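Local coordinates for CocE/NonD family hydrolase (Staphylococcus aureus subsp. aureus COL, PDB 3III), which probably hydrolyses ester or amide bonds as a serine hydrolase of the CocE/NonD family, at residues L457-R462 / E488-V492; D419-L425 / T536-H542; L186-I190 / F315-L320; S256-L262 / A285-W291. All coordinates share one frame. Numbering follows the deposited sequence.

Contact 1. Residues L457-R462 / E488-V492; sequences LRVSHR and EIVPV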
loop_
_atom_site.group_PDB
_atom_site.type_symbol
_atom_site.label_atom_id
_atom_site.label_comp_id
_atom_site.label_asym_id
_atom_site.label_seq_id
_atom_site.Cartn_x
_atom_site.Cartn_y
_atom_site.Cartn_z
ATOM N N LEU A 457 -17.941 -0.046 3.931
ATOM C CA LEU A 457 -18.534 1.244 4.232
ATOM C C LEU A 457 -19.416 1.213 5.490
ATOM O O LEU A 457 -20.241 0.359 5.628
ATOM C CB LEU A 457 -19.405 1.706 3.072
ATOM C CG LEU A 457 -20.031 3.112 3.220
ATOM C CD1 LEU A 457 -18.917 4.208 3.193
ATOM C CD2 LEU A 457 -21.121 3.354 2.143
ATOM N N ARG A 458 -19.253 2.206 6.345
ATOM C CA ARG A 458 -20.190 2.485 7.425
ATOM C C ARG A 458 -21.213 3.461 6.830
ATOM O O ARG A 458 -20.888 4.541 6.285
ATOM C CB ARG A 458 -19.440 3.025 8.639
ATOM C CG ARG A 458 -20.341 3.403 9.829
ATOM C CD ARG A 458 -19.525 3.571 11.090
ATOM N NE ARG A 458 -19.120 2.276 11.627
ATOM C CZ ARG A 458 -18.413 2.095 12.725
ATOM N NH1 ARG A 458 -17.995 3.113 13.454
ATOM N NH2 ARG A 458 -18.103 0.869 13.092
ATOM N N VAL A 459 -22.466 3.031 6.836
ATOM C CA VAL A 459 -23.507 3.730 6.076
ATOM C C VAL A 459 -23.765 5.161 6.576
ATOM O O VAL A 459 -24.081 6.047 5.791
ATOM C CB VAL A 459 -24.786 2.825 5.981
ATOM C CG1 VAL A 459 -25.997 3.563 5.386
ATOM C CG2 VAL A 459 -24.427 1.554 5.163
ATOM N N SER A 460 -23.593 5.424 7.868
ATOM C CA SER A 460 -23.668 6.820 8.347
ATOM C C SER A 460 -22.578 7.730 7.700
ATOM O O SER A 460 -22.719 8.948 7.673
ATOM C CB SER A 460 -23.587 6.909 9.868
ATOM O OG SER A 460 -22.320 6.519 10.307
ATOM N N HIS A 461 -21.561 7.118 7.103
ATOM C CA HIS A 461 -20.504 7.850 6.383
ATOM C C HIS A 461 -20.674 7.888 4.870
ATOM O O HIS A 461 -19.727 8.215 4.126
ATOM C CB HIS A 461 -19.170 7.180 6.707
ATOM C CG HIS A 461 -18.725 7.394 8.118
ATOM N ND1 HIS A 461 -17.432 7.769 8.455
ATOM C CD2 HIS A 461 -19.410 7.319 9.281
ATOM C CE1 HIS A 461 -17.340 7.880 9.768
ATOM N NE2 HIS A 461 -18.529 7.621 10.295
ATOM N N ARG A 462 -21.853 7.543 4.390
ATOM C CA ARG A 462 -22.075 7.395 2.934
ATOM C C ARG A 462 -21.988 8.659 2.063
ATOM O O ARG A 462 -22.001 8.571 0.818
ATOM C CB ARG A 462 -23.477 6.796 2.691
ATOM C CG ARG A 462 -24.606 7.718 3.096
ATOM C CD ARG A 462 -25.969 6.965 3.071
ATOM N NE ARG A 462 -27.083 7.805 3.557
ATOM C CZ ARG A 462 -27.367 8.054 4.836
ATOM N NH1 ARG A 462 -26.655 7.537 5.833
ATOM N NH2 ARG A 462 -28.381 8.828 5.118
ATOM N N GLU A 488 -35.481 3.491 7.113
ATOM C CA GLU A 488 -34.981 4.478 6.171
ATOM C C GLU A 488 -34.110 3.755 5.151
ATOM O O GLU A 488 -33.079 3.213 5.509
ATOM C CB GLU A 488 -34.160 5.523 6.882
ATOM C CG GLU A 488 -33.811 6.725 6.063
ATOM C CD GLU A 488 -32.940 7.666 6.850
ATOM O OE1 GLU A 488 -32.816 7.533 8.094
ATOM O OE2 GLU A 488 -32.374 8.555 6.217
ATOM N N ILE A 489 -34.565 3.748 3.902
ATOM C CA ILE A 489 -33.845 3.187 2.792
ATOM C C ILE A 489 -32.934 4.234 2.133
ATOM O O ILE A 489 -33.429 5.268 1.634
ATOM C CB ILE A 489 -34.841 2.683 1.725
ATOM C CG1 ILE A 489 -35.747 1.606 2.328
ATOM C CG2 ILE A 489 -34.133 2.138 0.525
ATOM C CD1 ILE A 489 -36.952 1.237 1.428
ATOM N N VAL A 490 -31.619 3.973 2.105
ATOM C CA VAL A 490 -30.657 4.972 1.577
ATOM C C VAL A 490 -29.747 4.370 0.497
ATOM O O VAL A 490 -29.497 3.118 0.499
ATOM C CB VAL A 490 -29.844 5.596 2.710
ATOM C CG1 VAL A 490 -30.790 6.242 3.788
ATOM C CG2 VAL A 490 -28.939 4.561 3.331
ATOM N N PRO A 491 -29.298 5.208 -0.471
ATOM C CA PRO A 491 -28.359 4.753 -1.493
ATOM C C PRO A 491 -26.941 4.903 -0.999
ATOM O O PRO A 491 -26.633 5.943 -0.401
ATOM C CB PRO A 491 -28.602 5.733 -2.652
ATOM C CG PRO A 491 -29.081 6.963 -1.964
ATOM C CD PRO A 491 -29.859 6.531 -0.812
ATOM N N VAL A 492 -26.116 3.877 -1.223
ATOM C CA VAL A 492 -24.710 3.863 -0.853
ATOM C C VAL A 492 -23.907 3.402 -2.036
ATOM O O VAL A 492 -24.396 2.631 -2.880
ATOM C CB VAL A 492 -24.416 2.974 0.362
ATOM C CG1 VAL A 492 -25.285 3.464 1.615
ATOM C CG2 VAL A 492 -24.639 1.507 0.020
HETATM O O HOH W 1 -29.933 9.463 7.506
HETATM O O HOH W 2 -27.495 8.431 0.896
#
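Two aliphatic side chains, Leu457 at the end of strand 447-458 and Val459 in the 3-10 turn after it, meet Val490 and Val492 of strand 490-503. Val459 CG1 sits between the two valines, 3.7 Å from Val490 CG2 and 3.8 Å from Val492 CG1, and Leu457 CD2 reaches Val492 CB at 3.8 Å. Leu425 of strand 424-432 packs on both Val459 and Val492. Over this apolar patch lies the extended side chain of Arg462: its CD is 3.9 Å from Val492 CG1, and Val490 CB lies over one face of the guanidinium, 3.6 Å from Arg462 NE. The guanidinium is held by its own turn, NH1 donating to Val459 O at 3.0 Å, and by Leu482 O. Farther out, one water joins Arg462 NE (2.8 Å) to Pro491 O (2.9 Å); another joins Arg462 NH2 to Glu488 OE2, 2.9 Å from each. At 4.2 Å, Arg462 NH2 and Glu488 OE2 attract only as opposite charges, the oxygen lying well out of the guanidinium plane. Glu488 OE1 accepts from Ser485 N. The contact joins two sheets of the C-terminal beta domain through aliphatic packing, roofed by an arginine whose polar links to segment 488-492 run through water.

Contact 2. Residues D419-L425 / T536-H542; sequences DSDDMDL and TVNKGMH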
loop_
_atom_site.group_PDB
_atom_site.type_symbol
_atom_site.label_atom_id
_atom_site.label_comp_id
_atom_site.label_asym_id
_atom_site.label_seq_id
_atom_site.Cartn_x
_atom_site.Cartn_y
_atom_site.Cartn_z
ATOM N N ASP A 419 -32.930 -2.467 13.420
ATOM C CA ASP A 419 -32.505 -2.620 14.816
ATOM C C ASP A 419 -31.347 -1.766 15.242
ATOM O O ASP A 419 -30.912 -1.859 16.397
ATOM C CB ASP A 419 -32.092 -4.056 15.093
ATOM C CG ASP A 419 -33.238 -5.021 15.047
ATOM O OD1 ASP A 419 -34.413 -4.599 14.910
ATOM O OD2 ASP A 419 -32.935 -6.227 15.174
ATOM N N SER A 420 -30.822 -0.954 14.335
ATOM C CA SER A 420 -29.679 -0.101 14.645
ATOM C C SER A 420 -29.922 1.208 13.935
ATOM O O SER A 420 -30.819 1.287 13.104
ATOM C CB SER A 420 -28.415 -0.755 14.117
ATOM O OG SER A 420 -27.265 -0.187 14.679
ATOM N N ASP A 421 -29.128 2.223 14.249
ATOM C CA ASP A 421 -29.183 3.474 13.520
ATOM C C ASP A 421 -27.988 3.630 12.566
ATOM O O ASP A 421 -27.704 4.728 12.115
ATOM C CB ASP A 421 -29.245 4.654 14.472
ATOM C CG ASP A 421 -27.968 4.854 15.258
ATOM O OD1 ASP A 421 -27.048 3.984 15.283
ATOM O OD2 ASP A 421 -27.910 5.899 15.913
ATOM N N ASP A 422 -27.318 2.515 12.270
ATOM C CA ASP A 422 -26.161 2.507 11.363
ATOM C C ASP A 422 -25.883 1.074 10.913
ATOM O O ASP A 422 -26.398 0.098 11.479
ATOM C CB ASP A 422 -24.978 3.119 12.104
ATOM C CG ASP A 422 -23.914 3.715 11.189
ATOM O OD1 ASP A 422 -23.940 3.478 9.968
ATOM O OD2 ASP A 422 -23.032 4.430 11.721
HETATM N N MSE A 423 -25.097 0.948 9.850
HETATM C CA MSE A 423 -24.756 -0.332 9.289
HETATM C C MSE A 423 -23.282 -0.337 8.870
HETATM O O MSE A 423 -22.803 0.625 8.303
HETATM C CB MSE A 423 -25.607 -0.610 8.043
HETATM C CG MSE A 423 -27.076 -0.521 8.312
HETATM SE SE MSE A 423 -28.086 -0.465 6.609
HETATM C CE MSE A 423 -27.907 -2.406 6.054
ATOM N N ASP A 424 -22.595 -1.421 9.174
ATOM C CA ASP A 424 -21.293 -1.673 8.629
ATOM C C ASP A 424 -21.429 -2.704 7.519
ATOM O O ASP A 424 -21.784 -3.850 7.790
ATOM C CB ASP A 424 -20.331 -2.164 9.732
ATOM C CG ASP A 424 -19.896 -1.025 10.672
ATOM O OD1 ASP A 424 -19.852 0.119 10.189
ATOM O OD2 ASP A 424 -19.531 -1.278 11.847
ATOM N N LEU A 425 -21.078 -2.293 6.282
ATOM C CA LEU A 425 -21.213 -3.147 5.108
ATOM C C LEU A 425 -19.806 -3.558 4.617
ATOM O O LEU A 425 -18.891 -2.722 4.492
ATOM C CB LEU A 425 -21.947 -2.433 3.988
ATOM C CG LEU A 425 -23.369 -1.879 4.208
ATOM C CD1 LEU A 425 -23.857 -1.037 2.992
ATOM C CD2 LEU A 425 -24.300 -3.005 4.448
ATOM N N THR A 536 -18.160 -2.901 15.729
ATOM C CA THR A 536 -19.191 -2.769 14.690
ATOM C C THR A 536 -20.433 -2.072 15.260
ATOM O O THR A 536 -20.733 -2.234 16.437
ATOM C CB THR A 536 -19.621 -4.177 14.128
ATOM O OG1 THR A 536 -20.524 -3.994 13.053
ATOM C CG2 THR A 536 -20.337 -4.991 15.206
ATOM N N VAL A 537 -21.156 -1.337 14.402
ATOM C CA VAL A 537 -22.513 -0.772 14.695
ATOM C C VAL A 537 -23.674 -1.705 14.342
ATOM O O VAL A 537 -24.833 -1.386 14.594
ATOM C CB VAL A 537 -22.773 0.538 13.880
ATOM C CG1 VAL A 537 -21.802 1.644 14.268
ATOM C CG2 VAL A 537 -22.705 0.250 12.336
ATOM N N ASN A 538 -23.366 -2.856 13.761
ATOM C CA ASN A 538 -24.367 -3.812 13.321
ATOM C C ASN A 538 -25.230 -4.455 14.407
ATOM O O ASN A 538 -24.752 -4.937 15.429
ATOM C CB ASN A 538 -23.734 -4.911 12.463
ATOM C CG ASN A 538 -23.364 -4.410 11.089
ATOM O OD1 ASN A 538 -23.902 -3.406 10.646
ATOM N ND2 ASN A 538 -22.447 -5.090 10.408
ATOM N N LYS A 539 -26.520 -4.480 14.151
ATOM C CA LYS A 539 -27.436 -5.254 14.981
ATOM C C LYS A 539 -28.574 -5.715 14.087
ATOM O O LYS A 539 -29.186 -4.908 13.380
ATOM C CB LYS A 539 -27.958 -4.416 16.153
ATOM C CG LYS A 539 -28.764 -5.216 17.185
ATOM C CD LYS A 539 -29.399 -4.301 18.263
ATOM C CE LYS A 539 -30.553 -4.982 19.023
ATOM N NZ LYS A 539 -29.934 -6.046 19.819
ATOM N N GLY A 540 -28.835 -7.011 14.097
ATOM C CA GLY A 540 -30.039 -7.535 13.447
ATOM C C GLY A 540 -29.937 -7.580 11.946
ATOM O O GLY A 540 -28.842 -7.691 11.403
HETATM N N MSE A 541 -31.088 -7.529 11.280
HETATM C CA MSE A 541 -31.148 -7.769 9.849
HETATM C C MSE A 541 -30.721 -6.549 9.074
HETATM O O MSE A 541 -31.038 -5.438 9.440
HETATM C CB MSE A 541 -32.555 -8.144 9.415
HETATM C CG MSE A 541 -33.064 -9.427 10.063
HETATM SE SE MSE A 541 -32.082 -11.003 9.389
HETATM C CE MSE A 541 -32.323 -12.050 11.087
ATOM N N HIS A 542 -29.947 -6.791 8.033
ATOM C CA HIS A 542 -29.680 -5.800 7.019
ATOM C C HIS A 542 -30.565 -6.124 5.830
ATOM O O HIS A 542 -30.623 -7.274 5.409
ATOM C CB HIS A 542 -28.229 -5.807 6.575
ATOM C CG HIS A 542 -27.278 -5.186 7.555
ATOM N ND1 HIS A 542 -25.944 -4.991 7.267
ATOM C CD2 HIS A 542 -27.475 -4.699 8.804
ATOM C CE1 HIS A 542 -25.364 -4.392 8.300
ATOM N NE2 HIS A 542 -26.277 -4.188 9.235
HETATM O O HOH W 3 -33.533 -7.487 12.807
HETATM O O HOH W 4 -32.200 -4.466 11.702
HETATM O O HOH W 5 -27.056 -2.624 11.535
#
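Direct hydrogen bonds tie these two loops together where each leads into a strand of the C-terminal beta domain. The Asn538 amide pairs with the backbone of Asp424 in both directions: Asp424 N donates to Asn538 OD1 (2.8 Å) and Asn538 ND2 donates to Asp424 O (3.0 Å). Asp424 OD2 in turn accepts from Val537 N at 3.0 Å, while its OD1 forms a salt bridge with Arg458. Ser420 OG donates to Val537 O (2.7 Å). Thr536 OG1 takes the amide of Asn538 N at 3.1 Å, an ST turn that shapes the second loop. Three waters add bridges: one links Asp419 OD2 to Met541 N, one Asp419 N to Met541 O, and one Asp422 O to Lys539 N. Apolar contacts are fewer. Val537 CG2 packs 3.7 Å from Asp422 CB, and the selenomethionine Met423 sets its CE over the face of the His542 ring, 3.5 Å from the centroid, a CH-pi contact; His542 ND1 bonds to Tyr384. Gly540, at positive phi, passes beside Asp419, where a CB would clash with OD2. With side chains bonding to main-chain groups instead of strand pairing, the contact fixes two irregular loops through specific polar matches.

Contact 3. Residues L186-I190 / F315-L320; sequences LKAMI and FFDFYL
In the alpha/beta-hydrolase domain, helix 306-319 packs on one face of the central sheet; here its C-terminal part lies antiparallel to strand 186-190, the axes 8.5 Å apart at 170°. Residues 315-319 are helical (Tyr319 N to Phe315 O 3.0 Å, Leu320 N to Phe316 O 2.7 Å). The closest CA pair is Ala188 and Tyr319, 6.2 Å. At Lys187 the strand has a local kink (phi/psi -103/-10); its CB meets Leu320 CD2 at 3.9 Å, its O lies 3.8 Å from Tyr319 CB, and its amine turns away to Asn162. Ala188 points its methyl into the helix, with CB 3.6 Å from Tyr319 CB, 3.7 Å from Phe316 CE1 and 3.8 Å from Phe315 CE2. Met189, a selenomethionine, points away to helix 170-179, but its O approaches Phe315 CE2 at 3.4 Å. Ile190 (chi1 m, chi2 t) faces the helix: CG1 is 3.7 Å from Phe315 CE2 (chi1 t), and CD1 lies over the face of the Phe316 ring (chi1 m), 3.7 Å from its centroid.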
loop_
_atom_site.group_PDB
_atom_site.type_symbol
_atom_site.label_atom_id
_atom_site.label_comp_id
_atom_site.label_asym_id
_atom_site.label_seq_id
_atom_site.Cartn_x
_atom_site.Cartn_y
_atom_site.Cartn_z
ATOM N N LEU A 186 16.099 16.216 -4.111
ATOM C CA LEU A 186 15.381 14.976 -4.342
ATOM C C LEU A 186 15.106 14.948 -5.853
ATOM O O LEU A 186 14.261 15.709 -6.366
ATOM C CB LEU A 186 14.052 14.920 -3.559
ATOM C CG LEU A 186 13.231 13.633 -3.768
ATOM C CD1 LEU A 186 14.001 12.405 -3.248
ATOM C CD2 LEU A 186 11.794 13.774 -3.189
ATOM N N LYS A 187 15.829 14.093 -6.568
ATOM C CA LYS A 187 15.784 14.031 -8.029
ATOM C C LYS A 187 14.953 12.859 -8.572
ATOM O O LYS A 187 14.681 12.819 -9.771
ATOM C CB LYS A 187 17.201 13.927 -8.621
ATOM C CG LYS A 187 18.137 15.086 -8.237
ATOM C CD LYS A 187 17.595 16.434 -8.684
ATOM C CE LYS A 187 18.561 17.610 -8.376
ATOM N NZ LYS A 187 19.589 17.659 -9.476
ATOM N N ALA A 188 14.542 11.923 -7.706
ATOM C CA ALA A 188 13.764 10.736 -8.119
ATOM C C ALA A 188 13.224 10.033 -6.871
ATOM O O ALA A 188 13.840 10.132 -5.790
ATOM C CB ALA A 188 14.652 9.775 -8.933
HETATM N N MSE A 189 12.128 9.290 -7.012
HETATM C CA MSE A 189 11.536 8.585 -5.884
HETATM C C MSE A 189 10.910 7.282 -6.333
HETATM O O MSE A 189 10.328 7.199 -7.442
HETATM C CB MSE A 189 10.462 9.451 -5.199
HETATM C CG MSE A 189 9.374 9.866 -6.139
HETATM SE SE MSE A 189 8.127 11.211 -5.362
HETATM C CE MSE A 189 7.422 10.027 -3.863
ATOM N N ILE A 190 11.027 6.271 -5.469
ATOM C CA ILE A 190 10.482 4.940 -5.707
ATOM C C ILE A 190 9.657 4.539 -4.450
ATOM O O ILE A 190 10.152 3.808 -3.557
ATOM C CB ILE A 190 11.570 3.907 -5.995
ATOM C CG1 ILE A 190 12.499 4.373 -7.135
ATOM C CG2 ILE A 190 10.951 2.531 -6.362
ATOM C CD1 ILE A 190 13.657 3.409 -7.375
ATOM N N PHE A 315 15.875 3.216 -13.617
ATOM C CA PHE A 315 15.223 4.504 -13.307
ATOM C C PHE A 315 16.211 5.435 -12.612
ATOM O O PHE A 315 16.385 6.586 -13.024
ATOM C CB PHE A 315 14.009 4.216 -12.436
ATOM C CG PHE A 315 13.291 5.417 -11.884
ATOM C CD1 PHE A 315 12.539 6.261 -12.705
ATOM C CD2 PHE A 315 13.310 5.659 -10.516
ATOM C CE1 PHE A 315 11.836 7.334 -12.156
ATOM C CE2 PHE A 315 12.610 6.725 -9.957
ATOM C CZ PHE A 315 11.857 7.576 -10.798
ATOM N N PHE A 316 16.914 4.912 -11.624
ATOM C CA PHE A 316 17.890 5.733 -10.897
ATOM C C PHE A 316 19.142 6.054 -11.728
ATOM O O PHE A 316 19.712 7.102 -11.540
ATOM C CB PHE A 316 18.294 5.095 -9.567
ATOM C CG PHE A 316 17.368 5.398 -8.389
ATOM C CD1 PHE A 316 16.294 6.255 -8.471
ATOM C CD2 PHE A 316 17.603 4.757 -7.159
ATOM C CE1 PHE A 316 15.463 6.500 -7.346
ATOM C CE2 PHE A 316 16.860 5.039 -6.041
ATOM C CZ PHE A 316 15.751 5.907 -6.137
ATOM N N ASP A 317 19.575 5.157 -12.615
ATOM C CA ASP A 317 20.709 5.461 -13.470
ATOM C C ASP A 317 20.322 6.637 -14.371
ATOM O O ASP A 317 21.154 7.543 -14.645
ATOM C CB ASP A 317 21.085 4.282 -14.378
ATOM C CG ASP A 317 21.781 3.138 -13.661
ATOM O OD1 ASP A 317 22.243 3.275 -12.498
ATOM O OD2 ASP A 317 21.889 2.105 -14.336
ATOM N N PHE A 318 19.056 6.663 -14.817
ATOM C CA PHE A 318 18.617 7.827 -15.633
ATOM C C PHE A 318 18.578 9.105 -14.799
ATOM O O PHE A 318 19.090 10.127 -15.232
ATOM C CB PHE A 318 17.256 7.555 -16.261
ATOM C CG PHE A 318 16.843 8.555 -17.290
ATOM C CD1 PHE A 318 17.168 8.366 -18.614
ATOM C CD2 PHE A 318 16.106 9.678 -16.936
ATOM C CE1 PHE A 318 16.796 9.324 -19.624
ATOM C CE2 PHE A 318 15.698 10.612 -17.935
ATOM C CZ PHE A 318 16.044 10.412 -19.264
ATOM N N TYR A 319 17.923 9.070 -13.632
ATOM C CA TYR A 319 17.654 10.298 -12.864
ATOM C C TYR A 319 18.772 10.713 -11.911
ATOM O O TYR A 319 18.950 11.910 -11.707
ATOM C CB TYR A 319 16.256 10.280 -12.149
ATOM C CG TYR A 319 15.148 10.392 -13.143
ATOM C CD1 TYR A 319 14.926 11.572 -13.837
ATOM C CD2 TYR A 319 14.411 9.280 -13.497
ATOM C CE1 TYR A 319 13.970 11.655 -14.804
ATOM C CE2 TYR A 319 13.452 9.349 -14.458
ATOM C CZ TYR A 319 13.230 10.539 -15.125
ATOM O OH TYR A 319 12.311 10.608 -16.152
ATOM N N LEU A 320 19.476 9.757 -11.297
ATOM C CA LEU A 320 20.503 10.090 -10.337
ATOM C C LEU A 320 21.902 10.093 -10.955
ATOM O O LEU A 320 22.737 10.883 -10.533
ATOM C CB LEU A 320 20.477 9.139 -9.154
ATOM C CG LEU A 320 19.144 9.003 -8.420
ATOM C CD1 LEU A 320 19.286 8.051 -7.133
ATOM C CD2 LEU A 320 18.621 10.396 -7.963
#

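Contact 4. Residues S256-L262 / A285-W291; sequences SQIKTPL and AASEEKW
Leu262, which loses 103 Å² to the contact, begins strand 262-267 and forms a parallel bridge with Lys290 of strand 290-295 (CA-CA 4.5 Å). Leu262, Lys290 and Trp291 are extended (phi/psi -138/126, -143/145, -136/151); 258-261 and 285-289 are irregular loop. Leu262 N donates to Glu289 O (3.0 Å) and Leu262 O accepts from Trp291 N (2.8 Å). Its side chain (chi1 t, chi2 p) puts CD2 3.8 Å from Ala285 CB, and its CB is 3.8 Å from Lys290 CB. Ser287 (chi1 m), buried by 58 Å², replaces strand pairing before the bridge: its OG donates to Thr260 O at 2.7 Å, and its CA lies 3.9 Å from Lys259 CA. Ala286, covered by 53 Å², sets CB 3.3 Å from Ser256 O, in a 3-10 segment ending at Gln257, and its N makes a weak hydrogen bond to Ile258 O (2.8 Å). Two waters on Lys259 O extend the link to Glu288 N and Glu289 N. The segments run side by side, as in a beta-alpha-beta crossover, with helix 275-284 connecting the two strands. Strand 186-192 flanks strand 262-267 on its other edge; Ile258 and Leu262 pack against helix 170-179, whereas Pro261 and Trp291 touch helix 306-319.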
loop_
_atom_site.group_PDB
_atom_site.type_symbol
_atom_site.label_atom_id
_atom_site.label_comp_id
_atom_site.label_asym_id
_atom_site.label_seq_id
_atom_site.Cartn_x
_atom_site.Cartn_y
_atom_site.Cartn_z
ATOM N N SER A 256 -0.722 16.452 -5.088
ATOM C CA SER A 256 -0.565 17.280 -6.261
ATOM C C SER A 256 0.602 18.275 -6.172
ATOM O O SER A 256 0.963 18.930 -7.154
ATOM C CB SER A 256 -1.876 18.013 -6.552
ATOM O OG SER A 256 -2.149 18.963 -5.558
ATOM N N GLN A 257 1.149 18.452 -4.993
ATOM C CA GLN A 257 2.400 19.181 -4.813
ATOM C C GLN A 257 3.622 18.420 -5.297
ATOM O O GLN A 257 4.715 19.009 -5.450
ATOM C CB GLN A 257 2.575 19.498 -3.338
ATOM C CG GLN A 257 1.472 20.478 -2.805
ATOM C CD GLN A 257 1.640 20.866 -1.352
ATOM O OE1 GLN A 257 2.650 20.571 -0.712
ATOM N NE2 GLN A 257 0.661 21.555 -0.827
ATOM N N ILE A 258 3.496 17.111 -5.473
ATOM C CA ILE A 258 4.687 16.313 -5.873
ATOM C C ILE A 258 5.026 16.560 -7.339
ATOM O O ILE A 258 4.167 16.374 -8.254
ATOM C CB ILE A 258 4.474 14.829 -5.623
ATOM C CG1 ILE A 258 4.313 14.588 -4.130
ATOM C CG2 ILE A 258 5.586 13.988 -6.212
ATOM C CD1 ILE A 258 3.968 13.117 -3.820
ATOM N N LYS A 259 6.264 16.973 -7.573
ATOM C CA LYS A 259 6.793 17.152 -8.935
ATOM C C LYS A 259 7.942 16.218 -9.352
ATOM O O LYS A 259 8.363 16.204 -10.530
ATOM C CB LYS A 259 7.261 18.600 -9.093
ATOM C CG LYS A 259 6.142 19.596 -8.863
ATOM C CD LYS A 259 6.730 21.024 -8.766
ATOM C CE LYS A 259 5.660 22.088 -9.038
ATOM N NZ LYS A 259 6.083 23.444 -8.496
ATOM N N THR A 260 8.482 15.496 -8.378
ATOM C CA THR A 260 9.703 14.667 -8.537
ATOM C C THR A 260 9.458 13.480 -9.485
ATOM O O THR A 260 8.432 12.845 -9.418
ATOM C CB THR A 260 10.134 14.131 -7.130
ATOM O OG1 THR A 260 10.369 15.242 -6.241
ATOM C CG2 THR A 260 11.368 13.240 -7.177
ATOM N N PRO A 261 10.419 13.185 -10.383
ATOM C CA PRO A 261 10.306 11.979 -11.177
ATOM C C PRO A 261 10.032 10.744 -10.309
ATOM O O PRO A 261 10.671 10.543 -9.254
ATOM C CB PRO A 261 11.677 11.856 -11.831
ATOM C CG PRO A 261 12.154 13.275 -12.000
ATOM C CD PRO A 261 11.608 13.981 -10.745
ATOM N N LEU A 262 9.110 9.932 -10.763
ATOM C CA LEU A 262 8.387 8.987 -9.914
ATOM C C LEU A 262 8.208 7.606 -10.551
ATOM O O LEU A 262 7.751 7.496 -11.670
ATOM C CB LEU A 262 6.982 9.601 -9.631
ATOM C CG LEU A 262 5.920 8.690 -9.038
ATOM C CD1 LEU A 262 6.385 8.248 -7.631
ATOM C CD2 LEU A 262 4.577 9.418 -8.885
ATOM N N ALA A 285 -0.057 12.810 -8.282
ATOM C CA ALA A 285 1.236 13.484 -8.396
ATOM C C ALA A 285 1.235 14.384 -9.665
ATOM O O ALA A 285 0.795 13.938 -10.755
ATOM C CB ALA A 285 2.404 12.450 -8.430
ATOM N N ALA A 286 1.792 15.587 -9.532
ATOM C CA ALA A 286 1.935 16.531 -10.635
ATOM C C ALA A 286 3.165 16.226 -11.490
ATOM O O ALA A 286 3.330 16.779 -12.551
ATOM C CB ALA A 286 1.968 18.012 -10.111
ATOM N N SER A 287 4.003 15.309 -11.033
ATOM C CA SER A 287 5.234 14.914 -11.734
ATOM C C SER A 287 5.066 14.725 -13.250
ATOM O O SER A 287 4.235 13.961 -13.675
ATOM C CB SER A 287 5.723 13.606 -11.118
ATOM O OG SER A 287 5.896 13.749 -9.710
ATOM N N GLU A 288 5.868 15.414 -14.062
ATOM C CA GLU A 288 5.772 15.269 -15.504
ATOM C C GLU A 288 6.323 13.913 -15.972
ATOM O O GLU A 288 6.007 13.450 -17.085
ATOM C CB GLU A 288 6.541 16.424 -16.173
ATOM C CG GLU A 288 5.777 17.727 -16.144
ATOM C CD GLU A 288 6.607 18.956 -16.590
ATOM O OE1 GLU A 288 7.729 18.810 -17.138
ATOM O OE2 GLU A 288 6.118 20.082 -16.379
ATOM N N GLU A 289 7.128 13.263 -15.124
ATOM C CA GLU A 289 7.815 12.029 -15.481
ATOM C C GLU A 289 7.452 11.006 -14.388
ATOM O O GLU A 289 8.017 11.049 -13.302
ATOM C CB GLU A 289 9.325 12.281 -15.512
ATOM C CG GLU A 289 9.744 13.369 -16.522
ATOM C CD GLU A 289 11.263 13.638 -16.569
ATOM O OE1 GLU A 289 11.807 14.446 -15.776
ATOM O OE2 GLU A 289 11.912 13.080 -17.428
ATOM N N LYS A 290 6.461 10.166 -14.654
ATOM C CA LYS A 290 6.004 9.200 -13.675
ATOM C C LYS A 290 5.603 7.878 -14.323
ATOM O O LYS A 290 5.097 7.858 -15.452
ATOM C CB LYS A 290 4.887 9.794 -12.843
ATOM C CG LYS A 290 3.650 10.250 -13.607
ATOM C CD LYS A 290 2.502 10.599 -12.610
ATOM C CE LYS A 290 1.279 11.097 -13.319
ATOM N NZ LYS A 290 0.177 11.582 -12.353
ATOM N N TRP A 291 5.863 6.792 -13.595
ATOM C CA TRP A 291 5.591 5.434 -14.049
ATOM C C TRP A 291 4.970 4.647 -12.934
ATOM O O TRP A 291 5.285 4.856 -11.759
ATOM C CB TRP A 291 6.907 4.755 -14.479
ATOM C CG TRP A 291 7.447 5.349 -15.751
ATOM C CD1 TRP A 291 7.240 4.892 -17.030
ATOM C CD2 TRP A 291 8.252 6.529 -15.881
ATOM N NE1 TRP A 291 7.845 5.725 -17.926
ATOM C CE2 TRP A 291 8.459 6.744 -17.247
ATOM C CE3 TRP A 291 8.790 7.441 -14.968
ATOM C CZ2 TRP A 291 9.229 7.812 -17.738
ATOM C CZ3 TRP A 291 9.571 8.520 -15.479
ATOM C CH2 TRP A 291 9.759 8.685 -16.832
HETATM O O HOH W 6 7.394 17.624 -12.707
HETATM O O HOH W 7 8.714 14.547 -12.948
#

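Overall arrangement
From the N terminus, segment 186-190 opens the loop that contact 3 closes at helix 306-319, and contact 4 is nested inside it, closing the shorter crossover from 256-262 to 285-291. The two touch: Met189 N lies 3.0 Å from Pro261 O, joining strand 186-192 to the residue just before strand 262-267. In the C-terminal domain, contact 2 closes a loop of 110 intervening residues, with contact 1 nested inside. Contact 1 joins the five-stranded sheet (447-458) to the other antiparallel sheet (490-503); contact 2 joins loops leading into strands 424-432 and 541-546 of the same two sheets. Arg458 NE to Asp424 OD1, a 2.7 Å salt bridge, links them. The two pairs follow in series without crossing.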